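Local coordinates for protein lysine/ornithine decarboxylase (Vibrio vulnificus, PDB 2PLJ) that decarboxylates lysine and ornithine, probably with pyridoxal phosphate as cofactor in its beta/alpha barrel, giving cadaverine and putrescine, at residues T109-V120 with D136-G144; I208-T219 with L247-V258. All blocks are in the same frame, centred on the assembly; numbering follows the deposited sequence.

In the fold
Both contacts belong to the beta/alpha barrel but sit in different layers of it. Contact 1 pairs two of the outer helices, 109-117 and 134-143, and is only partly buried; contact 2 joins the neighbouring parallel strands 207-212 and 249-251 and the loops that follow them, and is buried. Their centres are about 22 Å apart, they share no element and do not touch. The chemistry follows the layer: contact 1 relies on side chains, with small apolar groups round a tyrosine and a hydrogen bond at each end, whereas contact 2 is held largely by backbone bonds and, beyond the strands, supplies glycines and polar groups to the site that binds the pyridoxyl-putrescine adduct.

Contact 1 (T109-V120 with D136-G144); sequences TGEVELVASEGV and DIRDALAYG
Tyr143 of helix 134-143 reaches across to Val112, Val115, Ala116 and Val120, joining two outer helices of the beta/alpha barrel. The helices run almost parallel: their segment axes differ by 12° and come within 9.5 Å, and strand 125-127 lies between them in sequence. Such a layer of like-directed helices is what the repeated beta-alpha succession of this fold produces. CG of Tyr143 stands opposite its own backbone N (chi1 164°), which sends the ring obliquely across the gap, toward the C-terminal end of helix 109-117. At the root of the side chain, Tyr143 CB meets Val112 CG1 at 3.5 Å, and the same methyl continues onto CG and CD2. Further out, Ala116 CB approaches CD1 at 3.7 Å and goes on to CE1, while Val115 CG2 comes to CZ at 3.8 Å; all three methyls reach the ring obliquely. At the tip, Tyr143 OH donates to Val120 O over 2.7 Å. The acceptor lies at the ring edge, yet the hydroxyl stands 58° out of the carbonyl plane, so no lone-pair direction is matched. That carbonyl follows a Schellman motif, with Gly119 as its C-prime residue, which turns the chain at the end of helix 109-117. Thr125 of strand 125-127 also touches the tyrosine side chain, and Val112 rests on Leu106 of strand 103-106.

The other end of the contact is polar. Thr109 OG1 donates to Asp139 OD2 at 2.7 Å, on the anti lone pair of that oxygen, with the two side chains crossing at about a right angle. Asp136 has its salt bridge elsewhere, from OD2 to Arg133, and meets Thr109 through water. One water donates both to Thr109 OG1, at 3.0 Å, and to Asp136 O, at 2.8 Å.

Contact 2 (I208-T219 with L247-V258); sequences IKGLSFHVGSQT and LSTLDIGGGFPV. With P3T ((4-{[(4-aminobutyl)amino]methyl}-5-hydroxy-6-methylpyridin-3-yl)methyl dihydrogen phosphate), chain D.
Leu211 and Asp251 sit on neighbouring parallel strands of the barrel wall, joined by a beta-alpha-beta crossover through the outer helix 223-241. The segment axes differ by 27°; the tight part is a ladder: Leu211 N donates to Thr249 O, Asp251 N to Leu211 O and Phe213 N to Asp251 O. Phe213 extends this packing: its CG lies between backbone N and carbonyl carbon (chi1 62°), and Ile252 CA sits over a ring face, 3.9 Å from the centroid.

The N-terminal end is the more solvent-facing side, though still packed: Ser248 N donates to Lys209 O, Lys209 CG passes Thr249 OG1 at 3.4 Å, and Lys209 NZ, salt-bridged to Glu167, shares a water with Ser248 OG.

Past the strands the backbones separate round Val215, where a water links Val215 N to Ile252 O and Gly254 O, then close again where Thr219 N donates to Gly255 O. Gln218 closes the far end by exchanging two bonds with Val258, NE2 reaching Val258 O at 2.8 Å. P3T lies against these loops, its CAR 3.8 Å above the centre of the His214 ring. Ser217 OG, also bonded to Arg293, donates to P3T OAC, and Gly255 N to P3T OAE at 2.9 Å and 168°.

Contact 1 (T109-V120 with D136-G144)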
loop_
_atom_site.group_PDB
_atom_site.type_symbol
_atom_site.label_atom_id
_atom_site.label_comp_id
_atom_site.label_asym_id
_atom_site.label_seq_id
_atom_site.Cartn_x
_atom_site.Cartn_y
_atom_site.Cartn_z
ATOM N N THR A 109 10.886 -13.993 -8.169
ATOM C CA THR A 109 12.267 -14.219 -7.768
ATOM C C THR A 109 12.454 -13.984 -6.269
ATOM O O THR A 109 13.172 -14.746 -5.622
ATOM C CB THR A 109 13.195 -13.385 -8.620
ATOM O OG1 THR A 109 13.049 -13.803 -9.983
ATOM C CG2 THR A 109 14.645 -13.531 -8.163
ATOM N N GLY A 110 11.851 -12.910 -5.729
ATOM C CA GLY A 110 11.955 -12.656 -4.270
ATOM C C GLY A 110 11.490 -13.841 -3.423
ATOM O O GLY A 110 12.126 -14.189 -2.425
ATOM N N GLU A 111 10.383 -14.469 -3.841
ATOM C CA GLU A 111 9.838 -15.639 -3.157
ATOM C C GLU A 111 10.732 -16.870 -3.349
ATOM O O GLU A 111 10.949 -17.636 -2.408
ATOM C CB GLU A 111 8.403 -15.890 -3.564
ATOM C CG GLU A 111 7.505 -14.695 -3.166
ATOM C CD GLU A 111 6.047 -14.907 -3.427
ATOM O OE1 GLU A 111 5.687 -15.923 -4.061
ATOM O OE2 GLU A 111 5.253 -14.013 -3.026
ATOM N N VAL A 112 11.288 -17.022 -4.553
ATOM C CA VAL A 112 12.297 -18.066 -4.790
ATOM C C VAL A 112 13.451 -17.883 -3.786
ATOM O O VAL A 112 13.886 -18.844 -3.105
ATOM C CB VAL A 112 12.820 -17.998 -6.254
ATOM C CG1 VAL A 112 14.102 -18.877 -6.425
ATOM C CG2 VAL A 112 11.748 -18.450 -7.224
ATOM N N GLU A 113 13.935 -16.646 -3.687
ATOM C CA GLU A 113 15.094 -16.363 -2.827
ATOM C C GLU A 113 14.790 -16.659 -1.346
ATOM O O GLU A 113 15.675 -17.161 -0.606
ATOM C CB GLU A 113 15.544 -14.924 -3.069
ATOM C CG GLU A 113 16.243 -14.790 -4.435
ATOM C CD GLU A 113 16.693 -13.363 -4.795
ATOM O OE1 GLU A 113 16.312 -12.404 -4.095
ATOM O OE2 GLU A 113 17.415 -13.232 -5.810
ATOM N N LEU A 114 13.566 -16.329 -0.926
ATOM C CA LEU A 114 13.145 -16.569 0.457
ATOM C C LEU A 114 13.175 -18.081 0.746
ATOM O O LEU A 114 13.840 -18.514 1.693
ATOM C CB LEU A 114 11.763 -15.973 0.745
ATOM C CG LEU A 114 11.267 -16.294 2.168
ATOM C CD1 LEU A 114 12.252 -15.895 3.250
ATOM C CD2 LEU A 114 9.930 -15.563 2.315
ATOM N N VAL A 115 12.496 -18.889 -0.082
ATOM C CA VAL A 115 12.494 -20.347 0.198
ATOM C C VAL A 115 13.898 -20.951 0.101
ATOM O O VAL A 115 14.250 -21.853 0.897
ATOM C CB VAL A 115 11.431 -21.135 -0.617
ATOM C CG1 VAL A 115 10.031 -20.546 -0.319
ATOM C CG2 VAL A 115 11.735 -21.086 -2.132
ATOM N N ALA A 116 14.696 -20.480 -0.867
ATOM C CA ALA A 116 16.066 -20.956 -1.023
ATOM C C ALA A 116 16.860 -20.690 0.279
ATOM O O ALA A 116 17.595 -21.585 0.761
ATOM C CB ALA A 116 16.710 -20.283 -2.206
ATOM N N SER A 117 16.694 -19.492 0.851
ATOM C CA SER A 117 17.457 -19.121 2.060
ATOM C C SER A 117 17.042 -19.925 3.294
ATOM O O SER A 117 17.809 -20.012 4.263
ATOM C CB SER A 117 17.321 -17.621 2.370
ATOM O OG SER A 117 16.001 -17.301 2.785
ATOM N N GLU A 118 15.824 -20.469 3.284
ATOM C CA GLU A 118 15.319 -21.290 4.409
ATOM C C GLU A 118 15.491 -22.799 4.203
ATOM O O GLU A 118 14.959 -23.614 4.974
ATOM C CB GLU A 118 13.869 -20.918 4.760
ATOM C CG GLU A 118 13.731 -19.461 5.215
ATOM C CD GLU A 118 14.613 -19.092 6.422
ATOM O OE1 GLU A 118 14.928 -19.965 7.275
ATOM O OE2 GLU A 118 15.019 -17.917 6.514
ATOM N N GLY A 119 16.239 -23.159 3.162
ATOM C CA GLY A 119 16.566 -24.536 2.888
ATOM C C GLY A 119 15.449 -25.408 2.350
ATOM O O GLY A 119 15.515 -26.654 2.452
ATOM N N VAL A 120 14.465 -24.772 1.725
ATOM C CA VAL A 120 13.397 -25.516 1.066
ATOM C C VAL A 120 13.977 -26.176 -0.194
ATOM O O VAL A 120 14.538 -25.480 -1.049
ATOM C CB VAL A 120 12.221 -24.613 0.684
ATOM C CG1 VAL A 120 11.165 -25.409 -0.141
ATOM C CG2 VAL A 120 11.593 -23.968 1.950
ATOM N N ASP A 136 12.833 -13.956 -14.881
ATOM C CA ASP A 136 12.006 -14.581 -13.836
ATOM C C ASP A 136 12.086 -16.094 -14.013
ATOM O O ASP A 136 12.205 -16.835 -13.055
ATOM C CB ASP A 136 10.561 -14.121 -13.932
ATOM C CG ASP A 136 10.393 -12.609 -13.701
ATOM O OD1 ASP A 136 11.159 -12.017 -12.891
ATOM O OD2 ASP A 136 9.482 -12.013 -14.357
ATOM N N ILE A 137 12.056 -16.538 -15.262
ATOM C CA ILE A 137 12.135 -17.977 -15.511
ATOM C C ILE A 137 13.531 -18.486 -15.127
ATOM O O ILE A 137 13.668 -19.528 -14.461
ATOM C CB ILE A 137 11.850 -18.288 -17.002
ATOM C CG1 ILE A 137 10.382 -17.962 -17.336
ATOM C CG2 ILE A 137 12.211 -19.788 -17.320
ATOM C CD1 ILE A 137 10.111 -17.815 -18.875
ATOM N N ARG A 138 14.567 -17.753 -15.553
ATOM C CA ARG A 138 15.956 -18.155 -15.307
ATOM C C ARG A 138 16.293 -18.221 -13.814
ATOM O O ARG A 138 16.935 -19.172 -13.379
ATOM C CB ARG A 138 16.939 -17.224 -16.037
ATOM C CG ARG A 138 16.905 -17.301 -17.561
ATOM C CD ARG A 138 18.078 -16.468 -18.204
ATOM N NE ARG A 138 19.389 -17.095 -18.142
ATOM C CZ ARG A 138 19.876 -17.954 -19.047
ATOM N NH1 ARG A 138 19.151 -18.338 -20.096
ATOM N NH2 ARG A 138 21.094 -18.443 -18.891
ATOM N N ASP A 139 15.855 -17.213 -13.052
ATOM C CA ASP A 139 16.054 -17.160 -11.599
ATOM C C ASP A 139 15.442 -18.385 -10.897
ATOM O O ASP A 139 16.072 -18.985 -10.022
ATOM C CB ASP A 139 15.411 -15.911 -11.002
ATOM C CG ASP A 139 16.034 -14.606 -11.506
ATOM O OD1 ASP A 139 17.170 -14.609 -12.050
ATOM O OD2 ASP A 139 15.339 -13.580 -11.322
ATOM N N ALA A 140 14.226 -18.756 -11.297
ATOM C CA ALA A 140 13.548 -19.889 -10.688
ATOM C C ALA A 140 14.274 -21.179 -11.065
ATOM O O ALA A 140 14.543 -22.011 -10.187
ATOM C CB ALA A 140 12.075 -19.939 -11.105
ATOM N N LEU A 141 14.642 -21.311 -12.347
ATOM C CA LEU A 141 15.371 -22.501 -12.810
ATOM C C LEU A 141 16.717 -22.664 -12.094
ATOM O O LEU A 141 17.118 -23.783 -11.780
ATOM C CB LEU A 141 15.580 -22.446 -14.321
ATOM C CG LEU A 141 14.335 -22.854 -15.144
ATOM C CD1 LEU A 141 14.674 -22.636 -16.621
ATOM C CD2 LEU A 141 13.948 -24.335 -14.913
ATOM N N ALA A 142 17.401 -21.547 -11.832
ATOM C CA ALA A 142 18.693 -21.583 -11.144
ATOM C C ALA A 142 18.583 -22.174 -9.727
ATOM O O ALA A 142 19.465 -22.929 -9.303
ATOM C CB ALA A 142 19.336 -20.185 -11.093
ATOM N N TYR A 143 17.503 -21.831 -9.025
ATOM C CA TYR A 143 17.172 -22.431 -7.742
ATOM C C TYR A 143 16.830 -23.909 -7.901
ATOM O O TYR A 143 17.213 -24.730 -7.082
ATOM C CB TYR A 143 15.991 -21.678 -7.142
ATOM C CG TYR A 143 15.280 -22.364 -6.023
ATOM C CD1 TYR A 143 15.941 -22.745 -4.845
ATOM C CD2 TYR A 143 13.912 -22.612 -6.126
ATOM C CE1 TYR A 143 15.251 -23.372 -3.807
ATOM C CE2 TYR A 143 13.209 -23.224 -5.108
ATOM C CZ TYR A 143 13.873 -23.607 -3.952
ATOM O OH TYR A 143 13.140 -24.200 -2.953
ATOM N N GLY A 144 16.129 -24.229 -8.981
ATOM C CA GLY A 144 15.797 -25.622 -9.334
ATOM C C GLY A 144 14.298 -25.857 -9.528
ATOM O O GLY A 144 13.867 -26.974 -9.906
HETATM O O HOH W 1 9.919 -12.483 -10.460
HETATM O O HOH W 2 11.085 -15.947 -10.646
#

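Contact 2 (I208-T219 with L247-V258)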
loop_
_atom_site.group_PDB
_atom_site.type_symbol
_atom_site.label_atom_id
_atom_site.label_comp_id
_atom_site.label_asym_id
_atom_site.label_seq_id
_atom_site.Cartn_x
_atom_site.Cartn_y
_atom_site.Cartn_z
ATOM N N ILE A 208 3.883 -30.662 -20.918
ATOM C CA ILE A 208 2.757 -30.154 -20.126
ATOM C C ILE A 208 2.541 -31.097 -18.933
ATOM O O ILE A 208 2.242 -32.298 -19.120
ATOM C CB ILE A 208 1.458 -30.026 -20.974
ATOM C CG1 ILE A 208 1.650 -29.073 -22.183
ATOM C CG2 ILE A 208 0.278 -29.593 -20.079
ATOM C CD1 ILE A 208 2.157 -27.667 -21.841
ATOM N N LYS A 209 2.701 -30.550 -17.729
ATOM C CA LYS A 209 2.477 -31.261 -16.466
ATOM C C LYS A 209 0.975 -31.466 -16.240
ATOM O O LYS A 209 0.550 -32.522 -15.797
ATOM C CB LYS A 209 3.063 -30.470 -15.296
ATOM C CG LYS A 209 3.023 -31.234 -13.981
ATOM C CD LYS A 209 3.670 -30.446 -12.844
ATOM C CE LYS A 209 3.668 -31.261 -11.543
ATOM N NZ LYS A 209 4.688 -32.358 -11.615
ATOM N N GLY A 210 0.166 -30.467 -16.582
ATOM C CA GLY A 210 -1.267 -30.599 -16.350
ATOM C C GLY A 210 -1.974 -29.259 -16.436
ATOM O O GLY A 210 -1.526 -28.365 -17.167
ATOM N N LEU A 211 -3.068 -29.143 -15.675
ATOM C CA LEU A 211 -3.938 -27.962 -15.688
ATOM C C LEU A 211 -4.008 -27.322 -14.305
ATOM O O LEU A 211 -3.806 -27.992 -13.284
ATOM C CB LEU A 211 -5.362 -28.332 -16.120
ATOM C CG LEU A 211 -5.535 -29.092 -17.440
ATOM C CD1 LEU A 211 -7.041 -29.364 -17.709
ATOM C CD2 LEU A 211 -4.943 -28.303 -18.577
ATOM N N SER A 212 -4.314 -26.026 -14.274
ATOM C CA SER A 212 -4.522 -25.345 -12.997
ATOM C C SER A 212 -5.635 -24.335 -13.133
ATOM O O SER A 212 -5.997 -23.930 -14.249
ATOM C CB SER A 212 -3.240 -24.652 -12.526
ATOM O OG SER A 212 -2.981 -23.488 -13.290
ATOM N N PHE A 213 -6.180 -23.918 -11.999
ATOM C CA PHE A 213 -7.094 -22.798 -12.008
ATOM C C PHE A 213 -7.058 -22.151 -10.632
ATOM O O PHE A 213 -6.545 -22.758 -9.671
ATOM C CB PHE A 213 -8.520 -23.247 -12.360
ATOM C CG PHE A 213 -9.120 -24.227 -11.363
ATOM C CD1 PHE A 213 -9.624 -23.766 -10.121
ATOM C CD2 PHE A 213 -9.177 -25.596 -11.664
ATOM C CE1 PHE A 213 -10.177 -24.683 -9.192
ATOM C CE2 PHE A 213 -9.711 -26.518 -10.760
ATOM C CZ PHE A 213 -10.239 -26.078 -9.534
ATOM N N HIS A 214 -7.644 -20.961 -10.528
ATOM C CA HIS A 214 -7.761 -20.289 -9.209
ATOM C C HIS A 214 -9.088 -19.577 -9.239
ATOM O O HIS A 214 -9.293 -18.673 -10.070
ATOM C CB HIS A 214 -6.601 -19.318 -8.954
ATOM C CG HIS A 214 -6.645 -18.698 -7.588
ATOM N ND1 HIS A 214 -6.990 -17.386 -7.366
ATOM C CD2 HIS A 214 -6.379 -19.228 -6.374
ATOM C CE1 HIS A 214 -6.938 -17.127 -6.068
ATOM N NE2 HIS A 214 -6.561 -18.231 -5.442
ATOM N N VAL A 215 -10.025 -20.047 -8.420
ATOM C CA VAL A 215 -11.402 -19.521 -8.476
ATOM C C VAL A 215 -11.561 -18.135 -7.841
ATOM O O VAL A 215 -12.622 -17.490 -7.970
ATOM C CB VAL A 215 -12.453 -20.536 -7.940
ATOM C CG1 VAL A 215 -12.466 -21.820 -8.812
ATOM C CG2 VAL A 215 -12.244 -20.888 -6.504
ATOM N N GLY A 216 -10.519 -17.690 -7.151
ATOM C CA GLY A 216 -10.560 -16.375 -6.478
ATOM C C GLY A 216 -10.394 -16.466 -4.963
ATOM O O GLY A 216 -10.705 -17.484 -4.327
ATOM N N SER A 217 -9.915 -15.387 -4.365
ATOM C CA SER A 217 -9.611 -15.431 -2.928
ATOM C C SER A 217 -10.896 -15.279 -2.076
ATOM O O SER A 217 -11.877 -14.615 -2.509
ATOM C CB SER A 217 -8.535 -14.380 -2.587
ATOM O OG SER A 217 -7.976 -14.604 -1.288
ATOM N N GLN A 218 -10.896 -15.910 -0.885
ATOM C CA GLN A 218 -12.046 -15.909 0.048
ATOM C C GLN A 218 -13.318 -16.337 -0.700
ATOM O O GLN A 218 -14.313 -15.629 -0.728
ATOM C CB GLN A 218 -12.194 -14.539 0.740
ATOM C CG GLN A 218 -13.209 -14.470 1.891
ATOM C CD GLN A 218 -12.802 -15.233 3.166
ATOM O OE1 GLN A 218 -11.726 -15.849 3.255
ATOM N NE2 GLN A 218 -13.664 -15.144 4.177
ATOM N N THR A 219 -13.215 -17.475 -1.378
ATOM C CA THR A 219 -14.365 -18.057 -2.082
ATOM C C THR A 219 -15.214 -18.776 -1.056
ATOM O O THR A 219 -14.719 -19.687 -0.382
ATOM C CB THR A 219 -13.885 -19.044 -3.162
ATOM O OG1 THR A 219 -13.317 -18.311 -4.248
ATOM C CG2 THR A 219 -15.071 -19.878 -3.701
ATOM N N LEU A 247 -2.427 -35.870 -19.380
ATOM C CA LEU A 247 -1.998 -34.914 -18.331
ATOM C C LEU A 247 -1.919 -35.572 -16.964
ATOM O O LEU A 247 -2.813 -36.361 -16.587
ATOM C CB LEU A 247 -2.925 -33.705 -18.286
ATOM C CG LEU A 247 -3.102 -32.967 -19.619
ATOM C CD1 LEU A 247 -3.846 -31.649 -19.381
ATOM C CD2 LEU A 247 -1.762 -32.727 -20.323
ATOM N N SER A 248 -0.856 -35.260 -16.227
ATOM C CA SER A 248 -0.605 -35.946 -14.957
ATOM C C SER A 248 -1.170 -35.241 -13.724
ATOM O O SER A 248 -1.343 -35.874 -12.678
ATOM C CB SER A 248 0.904 -36.184 -14.764
ATOM O OG SER A 248 1.574 -34.974 -14.423
ATOM N N THR A 249 -1.467 -33.953 -13.848
ATOM C CA THR A 249 -1.678 -33.097 -12.651
ATOM C C THR A 249 -2.854 -32.138 -12.822
ATOM O O THR A 249 -3.026 -31.573 -13.905
ATOM C CB THR A 249 -0.398 -32.276 -12.370
ATOM O OG1 THR A 249 0.742 -33.152 -12.332
ATOM C CG2 THR A 249 -0.496 -31.456 -11.075
ATOM N N LEU A 250 -3.647 -31.993 -11.748
ATOM C CA LEU A 250 -4.630 -30.915 -11.611
ATOM C C LEU A 250 -4.265 -30.110 -10.390
ATOM O O LEU A 250 -4.128 -30.672 -9.296
ATOM C CB LEU A 250 -6.051 -31.469 -11.435
ATOM C CG LEU A 250 -7.098 -30.368 -11.328
ATOM C CD1 LEU A 250 -7.029 -29.465 -12.593
ATOM C CD2 LEU A 250 -8.503 -30.969 -11.144
ATOM N N ASP A 251 -4.131 -28.798 -10.571
ATOM C CA ASP A 251 -3.822 -27.886 -9.461
ATOM C C ASP A 251 -5.074 -27.020 -9.263
ATOM O O ASP A 251 -5.430 -26.262 -10.174
ATOM C CB ASP A 251 -2.602 -27.051 -9.881
ATOM C CG ASP A 251 -2.267 -25.918 -8.918
ATOM O OD1 ASP A 251 -3.056 -25.602 -7.995
ATOM O OD2 ASP A 251 -1.170 -25.347 -9.132
ATOM N N ILE A 252 -5.748 -27.156 -8.115
ATOM C CA ILE A 252 -7.046 -26.490 -7.883
ATOM C C ILE A 252 -6.954 -25.079 -7.262
ATOM O O ILE A 252 -7.957 -24.480 -6.878
ATOM C CB ILE A 252 -8.029 -27.375 -7.060
ATOM C CG1 ILE A 252 -7.468 -27.618 -5.636
ATOM C CG2 ILE A 252 -8.311 -28.708 -7.804
ATOM C CD1 ILE A 252 -8.491 -28.194 -4.663
ATOM N N GLY A 253 -5.732 -24.573 -7.206
ATOM C CA GLY A 253 -5.438 -23.219 -6.726
ATOM C C GLY A 253 -5.744 -22.978 -5.254
ATOM O O GLY A 253 -5.721 -23.920 -4.422
ATOM N N GLY A 254 -5.924 -21.696 -4.942
ATOM C CA GLY A 254 -6.169 -21.255 -3.568
ATOM C C GLY A 254 -7.620 -20.877 -3.345
ATOM O O GLY A 254 -8.530 -21.346 -4.043
ATOM N N GLY A 255 -7.829 -20.025 -2.344
ATOM C CA GLY A 255 -9.151 -19.375 -2.181
ATOM C C GLY A 255 -10.028 -19.891 -1.058
ATOM O O GLY A 255 -11.135 -19.400 -0.859
ATOM N N PHE A 256 -9.535 -20.877 -0.320
ATOM C CA PHE A 256 -10.278 -21.452 0.798
ATOM C C PHE A 256 -10.472 -20.341 1.809
ATOM O O PHE A 256 -9.537 -19.578 2.086
ATOM C CB PHE A 256 -9.482 -22.616 1.409
ATOM C CG PHE A 256 -9.023 -23.605 0.373
ATOM C CD1 PHE A 256 -9.931 -24.506 -0.202
ATOM C CD2 PHE A 256 -7.711 -23.548 -0.121
ATOM C CE1 PHE A 256 -9.497 -25.399 -1.203
ATOM C CE2 PHE A 256 -7.276 -24.434 -1.119
ATOM C CZ PHE A 256 -8.182 -25.365 -1.661
ATOM N N PRO A 257 -11.711 -20.204 2.302
ATOM C CA PRO A 257 -12.070 -19.047 3.120
ATOM C C PRO A 257 -11.844 -19.235 4.625
ATOM O O PRO A 257 -11.831 -20.363 5.138
ATOM C CB PRO A 257 -13.576 -18.890 2.820
ATOM C CG PRO A 257 -14.059 -20.345 2.735
ATOM C CD PRO A 257 -12.881 -21.062 2.007
ATOM N N VAL A 258 -11.714 -18.109 5.320
ATOM C CA VAL A 258 -11.620 -18.114 6.786
ATOM C C VAL A 258 -12.620 -17.121 7.369
ATOM O O VAL A 258 -13.141 -16.253 6.662
ATOM C CB VAL A 258 -10.197 -17.745 7.268
ATOM C CG1 VAL A 258 -9.180 -18.695 6.695
ATOM C CG2 VAL A 258 -9.862 -16.310 6.927
HETATM O OAE P3T D . -5.639 -19.115 -0.698
HETATM P PAU P3T D . -5.664 -17.595 -1.161
HETATM O OAF P3T D . -4.694 -16.721 -0.232
HETATM O OAC P3T D . -7.047 -16.979 -1.265
HETATM O OAP P3T D . -4.990 -17.432 -2.624
HETATM C CAM P3T D . -3.568 -17.841 -2.794
HETATM C CAS P3T D . -3.315 -17.805 -4.308
HETATM C CAH P3T D . -3.086 -19.067 -4.870
HETATM N NAO P3T D . -2.865 -19.177 -6.181
HETATM C CAQ P3T D . -2.889 -18.130 -6.997
HETATM C CAA P3T D . -2.659 -18.352 -8.513
HETATM C CAR P3T D . -3.147 -16.835 -6.503
HETATM O OAD P3T D . -3.150 -15.798 -7.353
HETATM C CAT P3T D . -3.381 -16.659 -5.122
HETATM C CAG P3T D . -3.581 -15.343 -4.603
HETATM N NAN P3T D . -4.036 -14.384 -5.397
HETATM C CAL P3T D . -4.265 -12.950 -5.027
HETATM C CAK P3T D . -5.047 -12.786 -3.713
HETATM C CAJ P3T D . -5.109 -11.250 -3.443
HETATM C CAI P3T D . -5.868 -10.952 -2.145
HETATM N NAB P3T D . -6.127 -9.502 -1.973
HETATM O O HOH W 3 3.435 -34.859 -12.621
HETATM O O HOH W 4 -8.931 -21.988 -6.668
HETATM O O HOH W 5 -8.899 -17.199 0.641
#